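Local structure of scyllo-inositol 2-dehydrogenase (NADP(+)) IolW (Bacillus subtilis subsp. subtilis, 3GDO) at residues B[186-200]-B[212-226]. The protein catalyses the reversible NADPH-dependent reduction of scyllo-inosose to scyllo-inositol and does not accept NADH in place of NADPH. Sequence-based numbering, arbitrary orientation.
Sequences TLHLFGMPKAVTANV and YFHLTLDYGKLQAIL
Tyr219 and Phe190 both carry CG opposite their own carbonyl carbon (chi1 -65° and -46°), which swings the Tyr219 ring back toward the end of helix 174-190 and sets the Phe190 ring edge-on to it. The pair is T-shaped, centroids 5.8 Å apart, while Leu222 CD2 sits over one Phe190 face, 3.7 Å from the ring centroid. Pro193 CB lies over the middle of the Tyr219 ring, a CH-pi contact. At the far end of that ring, Tyr219 OH donates to Gly191 O (2.8 Å), nearly in line with the carbonyl, just where the chain leaves the helix with positive phi. A phenylalanine at Tyr219 would probably leave the Gly191 carbonyl without this donor and the turn after the helix less firmly fixed. Beside the Tyr219 hydroxyl, Thr186 CG2 packs on Ala224 CB, while Thr186 OG1 hydrogen-bonds to Ile182 O one turn back in the helix. Past Lys194 the chain enters strand 195-201, which pairs antiparallel with strand 212-219 as a beta hairpin in the large sheet of the Gfo/Idh/MocA C-terminal alpha/beta domain. Thr197 and Thr216 form a hydrogen-bonded pair with two backbone N-H...O bonds, as do Asn199 and His214. Ala198 CB meets Leu215 CG at 3.8 Å on the side covered by helix 323-342. On the other face, water 1 joins Thr197 O, His214 ND1 and Thr216 OG1, close to where His214 meets His214 of the second subunit. Asp218 OD1 closes an Asx turn by accepting from Gly220 N (2.8 Å); Gln223 NE2 reaches it from the opposite carboxylate face, and Lys194 NZ makes a long salt bridge to Asp218 OD2 (3.7 Å).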
loop_
_atom_site.group_PDB
_atom_site.type_symbol
_atom_site.label_atom_id
_atom_site.label_comp_id
_atom_site.label_asym_id
_atom_site.label_seq_id
_atom_site.Cartn_x
_atom_site.Cartn_y
_atom_site.Cartn_z
ATOM N N THR B 186 -13.579 -4.424 6.538
ATOM C CA THR B 186 -13.108 -3.212 7.215
ATOM C C THR B 186 -14.217 -2.581 8.045
ATOM O O THR B 186 -13.968 -2.154 9.196
ATOM C CB THR B 186 -12.542 -2.151 6.232
ATOM O OG1 THR B 186 -11.616 -2.784 5.326
ATOM C CG2 THR B 186 -11.845 -1.060 6.987
ATOM N N LEU B 187 -15.418 -2.479 7.457
ATOM C CA LEU B 187 -16.585 -1.928 8.177
ATOM C C LEU B 187 -16.903 -2.836 9.363
ATOM O O LEU B 187 -17.192 -2.358 10.449
ATOM C CB LEU B 187 -17.774 -1.818 7.260
ATOM C CG LEU B 187 -17.596 -0.820 6.097
ATOM C CD1 LEU B 187 -18.886 -0.717 5.349
ATOM C CD2 LEU B 187 -17.094 0.518 6.531
ATOM N N HIS B 188 -16.768 -4.138 9.157
ATOM C CA HIS B 188 -17.068 -5.113 10.196
ATOM C C HIS B 188 -16.158 -4.884 11.376
ATOM O O HIS B 188 -16.598 -4.929 12.532
ATOM C CB HIS B 188 -16.923 -6.555 9.683
ATOM C CG HIS B 188 -17.387 -7.599 10.655
ATOM N ND1 HIS B 188 -18.684 -7.651 11.137
ATOM C CD2 HIS B 188 -16.728 -8.627 11.238
ATOM C CE1 HIS B 188 -18.806 -8.688 11.950
ATOM N NE2 HIS B 188 -17.636 -9.292 12.033
ATOM N N LEU B 189 -14.883 -4.645 11.096
ATOM C CA LEU B 189 -13.908 -4.475 12.173
ATOM C C LEU B 189 -13.996 -3.129 12.883
ATOM O O LEU B 189 -13.831 -3.090 14.070
ATOM C CB LEU B 189 -12.472 -4.700 11.690
ATOM C CG LEU B 189 -11.941 -6.064 11.261
ATOM C CD1 LEU B 189 -10.493 -5.869 10.857
ATOM C CD2 LEU B 189 -12.044 -7.111 12.376
ATOM N N PHE B 190 -14.234 -2.025 12.170
ATOM C CA PHE B 190 -14.006 -0.719 12.776
ATOM C C PHE B 190 -15.170 0.260 12.631
ATOM O O PHE B 190 -15.029 1.425 13.019
ATOM C CB PHE B 190 -12.757 -0.024 12.158
ATOM C CG PHE B 190 -11.548 -0.899 12.027
ATOM C CD1 PHE B 190 -10.854 -1.350 13.162
ATOM C CD2 PHE B 190 -11.066 -1.247 10.751
ATOM C CE1 PHE B 190 -9.681 -2.164 13.015
ATOM C CE2 PHE B 190 -9.898 -2.060 10.607
ATOM C CZ PHE B 190 -9.211 -2.498 11.727
ATOM N N GLY B 191 -16.296 -0.168 12.070
ATOM C CA GLY B 191 -17.440 0.740 11.868
ATOM C C GLY B 191 -17.206 1.670 10.697
ATOM O O GLY B 191 -16.306 1.443 9.879
ATOM N N MET B 192 -18.000 2.723 10.598
ATOM C CA MET B 192 -17.902 3.632 9.486
ATOM C C MET B 192 -16.758 4.611 9.706
ATOM O O MET B 192 -16.548 5.075 10.843
ATOM C CB MET B 192 -19.226 4.405 9.287
ATOM C CG MET B 192 -20.373 3.594 8.573
ATOM S SD MET B 192 -19.989 3.011 6.887
ATOM C CE MET B 192 -20.583 4.361 5.936
ATOM N N PRO B 193 -16.029 4.956 8.613
ATOM C CA PRO B 193 -14.966 5.950 8.678
ATOM C C PRO B 193 -15.540 7.367 8.633
ATOM O O PRO B 193 -16.727 7.554 8.413
ATOM C CB PRO B 193 -14.158 5.677 7.397
ATOM C CG PRO B 193 -15.191 5.202 6.417
ATOM C CD PRO B 193 -16.175 4.389 7.251
ATOM N N LYS B 194 -14.710 8.379 8.805
ATOM C CA LYS B 194 -15.259 9.709 8.665
ATOM C C LYS B 194 -15.069 10.305 7.286
ATOM O O LYS B 194 -15.694 11.312 6.969
ATOM C CB LYS B 194 -14.794 10.649 9.752
ATOM C CG LYS B 194 -13.336 10.668 10.065
ATOM C CD LYS B 194 -13.195 11.471 11.366
ATOM C CE LYS B 194 -11.783 11.453 11.942
ATOM N NZ LYS B 194 -10.892 12.385 11.186
ATOM N N ALA B 195 -14.239 9.666 6.453
ATOM C CA ALA B 195 -14.048 10.156 5.108
ATOM C C ALA B 195 -13.464 9.064 4.233
ATOM O O ALA B 195 -12.957 8.049 4.752
ATOM C CB ALA B 195 -13.179 11.414 5.106
ATOM N N VAL B 196 -13.582 9.250 2.917
ATOM C CA VAL B 196 -13.048 8.297 1.938
ATOM C C VAL B 196 -12.301 9.125 0.915
ATOM O O VAL B 196 -12.823 10.146 0.432
ATOM C CB VAL B 196 -14.188 7.516 1.223
ATOM C CG1 VAL B 196 -13.661 6.588 0.097
ATOM C CG2 VAL B 196 -15.028 6.727 2.221
ATOM N N THR B 197 -11.077 8.714 0.591
ATOM C CA THR B 197 -10.314 9.352 -0.490
ATOM C C THR B 197 -9.964 8.224 -1.478
ATOM O O THR B 197 -9.479 7.153 -1.069
ATOM C CB THR B 197 -9.083 10.086 0.068
ATOM O OG1 THR B 197 -9.486 11.018 1.088
ATOM C CG2 THR B 197 -8.296 10.857 -1.055
ATOM N N ALA B 198 -10.212 8.409 -2.768
ATOM C CA ALA B 198 -10.060 7.245 -3.654
ATOM C C ALA B 198 -9.641 7.609 -5.062
ATOM O O ALA B 198 -9.940 8.697 -5.554
ATOM C CB ALA B 198 -11.374 6.434 -3.684
ATOM N N ASN B 199 -8.977 6.650 -5.711
ATOM C CA ASN B 199 -8.753 6.685 -7.138
ATOM C C ASN B 199 -9.343 5.393 -7.702
ATOM O O ASN B 199 -9.018 4.274 -7.255
ATOM C CB ASN B 199 -7.256 6.845 -7.453
ATOM C CG ASN B 199 -6.972 6.966 -8.953
ATOM O OD1 ASN B 199 -7.731 7.615 -9.695
ATOM N ND2 ASN B 199 -5.889 6.320 -9.415
ATOM N N VAL B 200 -10.239 5.536 -8.667
ATOM C CA VAL B 200 -10.921 4.376 -9.224
ATOM C C VAL B 200 -10.811 4.555 -10.752
ATOM O O VAL B 200 -11.215 5.597 -11.288
ATOM C CB VAL B 200 -12.395 4.290 -8.676
ATOM C CG1 VAL B 200 -13.162 3.155 -9.259
ATOM C CG2 VAL B 200 -12.401 4.156 -7.124
ATOM N N TYR B 212 -9.003 -1.033 -11.469
ATOM C CA TYR B 212 -8.068 -0.552 -10.481
ATOM C C TYR B 212 -8.782 0.330 -9.457
ATOM O O TYR B 212 -9.548 1.245 -9.815
ATOM C CB TYR B 212 -6.948 0.244 -11.187
ATOM C CG TYR B 212 -5.972 0.893 -10.250
ATOM C CD1 TYR B 212 -4.715 0.325 -10.012
ATOM C CD2 TYR B 212 -6.310 2.067 -9.570
ATOM C CE1 TYR B 212 -3.805 0.925 -9.120
ATOM C CE2 TYR B 212 -5.460 2.653 -8.671
ATOM C CZ TYR B 212 -4.202 2.070 -8.439
ATOM O OH TYR B 212 -3.348 2.702 -7.590
ATOM N N PHE B 213 -8.505 0.091 -8.181
ATOM C CA PHE B 213 -8.986 0.991 -7.139
ATOM C C PHE B 213 -7.973 1.071 -6.018
ATOM O O PHE B 213 -7.292 0.071 -5.654
ATOM C CB PHE B 213 -10.378 0.545 -6.596
ATOM C CG PHE B 213 -10.355 -0.799 -5.921
ATOM C CD1 PHE B 213 -9.969 -0.920 -4.576
ATOM C CD2 PHE B 213 -10.683 -1.944 -6.619
ATOM C CE1 PHE B 213 -9.908 -2.165 -3.968
ATOM C CE2 PHE B 213 -10.602 -3.184 -6.028
ATOM C CZ PHE B 213 -10.241 -3.294 -4.683
ATOM N N HIS B 214 -7.907 2.258 -5.454
ATOM C CA HIS B 214 -7.122 2.511 -4.270
ATOM C C HIS B 214 -7.964 3.404 -3.330
ATOM O O HIS B 214 -8.240 4.561 -3.648
ATOM C CB HIS B 214 -5.831 3.253 -4.661
ATOM C CG HIS B 214 -4.845 3.287 -3.553
ATOM N ND1 HIS B 214 -4.958 4.161 -2.482
ATOM C CD2 HIS B 214 -3.790 2.475 -3.281
ATOM C CE1 HIS B 214 -3.974 3.916 -1.628
ATOM N NE2 HIS B 214 -3.262 2.891 -2.081
ATOM N N LEU B 215 -8.395 2.879 -2.201
ATOM C CA LEU B 215 -9.239 3.664 -1.298
ATOM C C LEU B 215 -8.554 3.889 0.036
ATOM O O LEU B 215 -7.932 2.972 0.576
ATOM C CB LEU B 215 -10.559 2.911 -1.018
ATOM C CG LEU B 215 -11.782 3.045 -1.920
ATOM C CD1 LEU B 215 -11.474 2.602 -3.361
ATOM C CD2 LEU B 215 -12.884 2.170 -1.324
ATOM N N THR B 216 -8.683 5.095 0.565
ATOM C CA THR B 216 -8.290 5.368 1.939
ATOM C C THR B 216 -9.551 5.673 2.762
ATOM O O THR B 216 -10.294 6.642 2.444
ATOM C CB THR B 216 -7.311 6.578 2.035
ATOM O OG1 THR B 216 -6.122 6.307 1.266
ATOM C CG2 THR B 216 -6.945 6.878 3.500
ATOM N N LEU B 217 -9.790 4.861 3.777
ATOM C CA LEU B 217 -10.856 5.131 4.774
ATOM C C LEU B 217 -10.291 5.761 6.040
ATOM O O LEU B 217 -9.455 5.160 6.749
ATOM C CB LEU B 217 -11.677 3.880 5.106
ATOM C CG LEU B 217 -12.725 3.394 4.093
ATOM C CD1 LEU B 217 -12.171 3.130 2.703
ATOM C CD2 LEU B 217 -13.427 2.109 4.600
ATOM N N ASP B 218 -10.741 6.995 6.280
ATOM C CA ASP B 218 -10.157 7.851 7.288
ATOM C C ASP B 218 -10.868 7.591 8.615
ATOM O O ASP B 218 -12.049 7.920 8.768
ATOM C CB ASP B 218 -10.276 9.333 6.843
ATOM C CG ASP B 218 -9.719 10.340 7.888
ATOM O OD1 ASP B 218 -9.079 9.944 8.895
ATOM O OD2 ASP B 218 -9.943 11.555 7.681
ATOM N N TYR B 219 -10.165 6.955 9.539
ATOM C CA TYR B 219 -10.664 6.796 10.904
ATOM C C TYR B 219 -9.778 7.609 11.872
ATOM O O TYR B 219 -9.528 7.162 12.966
ATOM C CB TYR B 219 -10.599 5.341 11.322
ATOM C CG TYR B 219 -11.500 4.373 10.561
ATOM C CD1 TYR B 219 -12.773 4.013 11.066
ATOM C CD2 TYR B 219 -11.074 3.785 9.367
ATOM C CE1 TYR B 219 -13.603 3.091 10.384
ATOM C CE2 TYR B 219 -11.881 2.855 8.694
ATOM C CZ TYR B 219 -13.148 2.523 9.196
ATOM O OH TYR B 219 -13.924 1.624 8.507
ATOM N N GLY B 220 -9.254 8.757 11.448
ATOM C CA GLY B 220 -8.440 9.606 12.347
ATOM C C GLY B 220 -7.033 9.042 12.475
ATOM O O GLY B 220 -6.237 9.072 11.520
ATOM N N LYS B 221 -6.714 8.528 13.652
ATOM C CA LYS B 221 -5.409 7.948 13.884
ATOM C C LYS B 221 -5.258 6.674 13.025
ATOM O O LYS B 221 -4.199 6.444 12.416
ATOM C CB LYS B 221 -5.234 7.643 15.360
ATOM C CG LYS B 221 -3.872 7.048 15.674
ATOM C CD LYS B 221 -3.768 6.663 17.157
ATOM C CE LYS B 221 -2.618 5.675 17.350
ATOM N NZ LYS B 221 -2.479 5.270 18.772
ATOM N N LEU B 222 -6.322 5.876 12.983
ATOM C CA LEU B 222 -6.401 4.663 12.154
ATOM C C LEU B 222 -6.628 5.006 10.676
ATOM O O LEU B 222 -7.550 5.784 10.318
ATOM C CB LEU B 222 -7.518 3.735 12.649
ATOM C CG LEU B 222 -7.949 2.531 11.786
ATOM C CD1 LEU B 222 -6.744 1.608 11.527
ATOM C CD2 LEU B 222 -9.124 1.718 12.415
ATOM N N GLN B 223 -5.781 4.430 9.813
ATOM C CA GLN B 223 -5.944 4.611 8.346
ATOM C C GLN B 223 -6.112 3.242 7.736
ATOM O O GLN B 223 -5.299 2.336 8.007
ATOM C CB GLN B 223 -4.748 5.348 7.720
ATOM C CG GLN B 223 -4.571 6.766 8.249
ATOM C CD GLN B 223 -5.663 7.699 7.730
ATOM O OE1 GLN B 223 -5.971 7.722 6.548
ATOM N NE2 GLN B 223 -6.277 8.448 8.637
ATOM N N ALA B 224 -7.197 3.064 6.993
ATOM C CA ALA B 224 -7.507 1.772 6.376
ATOM C C ALA B 224 -7.303 2.009 4.902
ATOM O O ALA B 224 -7.868 2.978 4.350
ATOM C CB ALA B 224 -8.959 1.339 6.674
ATOM N N ILE B 225 -6.477 1.166 4.263
ATOM C CA ILE B 225 -6.104 1.408 2.867
ATOM C C ILE B 225 -6.514 0.154 2.109
ATOM O O ILE B 225 -6.041 -0.930 2.455
ATOM C CB ILE B 225 -4.564 1.602 2.683
ATOM C CG1 ILE B 225 -3.957 2.713 3.566
ATOM C CG2 ILE B 225 -4.187 1.694 1.166
ATOM C CD1 ILE B 225 -4.528 4.056 3.435
ATOM N N LEU B 226 -7.363 0.285 1.084
ATOM C CA LEU B 226 -7.896 -0.900 0.387
ATOM C C LEU B 226 -7.681 -0.697 -1.087
ATOM O O LEU B 226 -8.089 0.339 -1.644
ATOM C CB LEU B 226 -9.393 -1.094 0.645
ATOM C CG LEU B 226 -9.825 -1.122 2.105
ATOM C CD1 LEU B 226 -11.352 -0.922 2.193
ATOM C CD2 LEU B 226 -9.404 -2.432 2.749
HETATM O O HOH W 1 -6.512 6.434 -1.440
HETATM O O HOH W 2 -4.013 5.312 -7.232
#